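Local coordinates for putative uncharacterized protein (Ustilago maydis, PDB 4GNX), which binds single-stranded DNA through OB-fold domains as a subunit of replication protein A, at a contact of chain A with DNA. Sequence-based numbering; all coordinates share one arbitrary frame.

A contact of chain A with DNA. Residues 31, 33, 40, 57. With nucleotides of chain B.
Phe57 stacks on the unpaired base of DT2 on the nucleic-acid-binding surface of an OB-fold, the domain type with which replication protein A holds single-stranded DNA. The rings of Phe57 and DT2 lie nearly parallel, 5° between planes and 3.8 Å between centroids, with C5 of the thymine over the centre of the phenyl ring. Such a face-on stack reads no base edge and would probably tolerate other bases. Phe57 closes strand 51-57; its chi1 of -71° swings the ring away from its own carbonyl carbon, to the side of the backbone N, and lays its face on the thymine. The ring edge at CE1 also lies 3.5 Å from the deoxyribose C2' of DT2, extending the stack from base to sugar. The far rim of the same ring, at CZ, meets the thymine methyl C7 of DT3 edge-on, 3.9 Å away. Trp31, from the loop after strand 29-30, turns an indole face to the backbone of DT3: C5' sits over the five-membered ring, 3.6 Å from its centroid, in a CH-pi contact. The benzo rim of Trp31 reaches back to DT2, where CH2 approaches carbonyl O2 in the indole plane at 3.9 Å. Leu40 of strand 39-46 adds one methyl, CD2, packed 3.8 Å from the sugar O4' of DT3 and near its base C6. At the charged phosphate of DT3, the neutral amide of Asn33 offers ND2 to OP1 in a weak, bent hydrogen bond, 3.3 Å long with 124° at the hydrogen.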
# COMPACT_ATOMS: atom_id res chain seq x y z
N TRP A 31 -7.55 -16.23 -21.87
CA TRP A 31 -6.26 -15.56 -21.99
C TRP A 31 -5.47 -16.03 -23.17
O TRP A 31 -5.91 -16.90 -23.93
CB TRP A 31 -5.44 -15.74 -20.70
CG TRP A 31 -4.75 -17.07 -20.60
CD1 TRP A 31 -3.48 -17.41 -21.07
CD2 TRP A 31 -5.26 -18.30 -19.98
NE1 TRP A 31 -3.19 -18.71 -20.80
CE2 TRP A 31 -4.21 -19.31 -20.15
CE3 TRP A 31 -6.44 -18.65 -19.33
CZ2 TRP A 31 -4.36 -20.61 -19.68
CZ3 TRP A 31 -6.57 -19.97 -18.86
CH2 TRP A 31 -5.56 -20.92 -19.04
N ASN A 33 -0.81 -15.98 -24.07
CA ASN A 33 0.54 -15.49 -23.78
C ASN A 33 1.63 -16.11 -24.66
O ASN A 33 1.64 -15.89 -25.87
CB ASN A 33 0.87 -15.55 -22.27
CG ASN A 33 0.34 -16.80 -21.59
OD1 ASN A 33 0.58 -17.92 -22.03
ND2 ASN A 33 -0.36 -16.60 -20.48
N LEU A 40 -10.79 -20.62 -17.84
CA LEU A 40 -10.98 -21.06 -16.48
C LEU A 40 -12.10 -20.33 -15.77
O LEU A 40 -12.61 -19.32 -16.25
CB LEU A 40 -9.70 -20.87 -15.68
CG LEU A 40 -9.30 -19.44 -15.33
CD1 LEU A 40 -9.93 -18.97 -14.04
CD2 LEU A 40 -7.78 -19.36 -15.22
N PHE A 57 -10.15 -25.52 -15.02
CA PHE A 57 -9.45 -25.08 -16.21
C PHE A 57 -9.93 -25.81 -17.47
O PHE A 57 -10.34 -26.97 -17.41
CB PHE A 57 -7.96 -25.31 -16.05
CG PHE A 57 -7.30 -24.40 -15.06
CD1 PHE A 57 -6.80 -23.16 -15.46
CD2 PHE A 57 -7.13 -24.78 -13.73
CE1 PHE A 57 -6.17 -22.31 -14.56
CE2 PHE A 57 -6.50 -23.94 -12.83
CZ PHE A 57 -6.02 -22.70 -13.25
P DT B 2 1.93 -23.36 -12.96
OP1 DT B 2 3.32 -22.85 -13.06
OP2 DT B 2 1.11 -23.03 -11.77
O5' DT B 2 1.18 -22.87 -14.28
C5' DT B 2 -0.17 -22.38 -14.23
C4' DT B 2 -0.58 -21.84 -15.59
O4' DT B 2 -1.08 -22.91 -16.42
C3' DT B 2 -1.69 -20.79 -15.54
O3' DT B 2 -1.46 -19.81 -16.55
C2' DT B 2 -2.95 -21.59 -15.81
C1' DT B 2 -2.47 -22.76 -16.66
N1 DT B 2 -3.13 -24.04 -16.34
C2 DT B 2 -3.74 -24.74 -17.36
O2 DT B 2 -3.76 -24.35 -18.52
N3 DT B 2 -4.34 -25.92 -16.97
C4 DT B 2 -4.38 -26.45 -15.70
O4 DT B 2 -4.95 -27.52 -15.50
C5 DT B 2 -3.72 -25.67 -14.68
C7 DT B 2 -3.71 -26.16 -13.27
C6 DT B 2 -3.14 -24.52 -15.05
P DT B 3 -1.11 -18.31 -16.14
OP1 DT B 3 -0.44 -17.72 -17.33
OP2 DT B 3 -0.46 -18.24 -14.81
O5' DT B 3 -2.55 -17.63 -16.03
C5' DT B 3 -3.20 -17.15 -17.22
C4' DT B 3 -4.28 -16.17 -16.84
O4' DT B 3 -5.11 -16.76 -15.81
C3' DT B 3 -3.78 -14.84 -16.28
O3' DT B 3 -4.53 -13.78 -16.89
C2' DT B 3 -4.06 -14.95 -14.79
C1' DT B 3 -5.31 -15.81 -14.79
N1 DT B 3 -5.56 -16.54 -13.53
C2 DT B 3 -6.57 -16.08 -12.71
O2 DT B 3 -7.24 -15.09 -12.97
N3 DT B 3 -6.76 -16.82 -11.57
C4 DT B 3 -6.07 -17.95 -11.18
O4 DT B 3 -6.36 -18.52 -10.13
C5 DT B 3 -5.03 -18.39 -12.10
C7 DT B 3 -4.22 -19.60 -11.76
C6 DT B 3 -4.83 -17.67 -13.21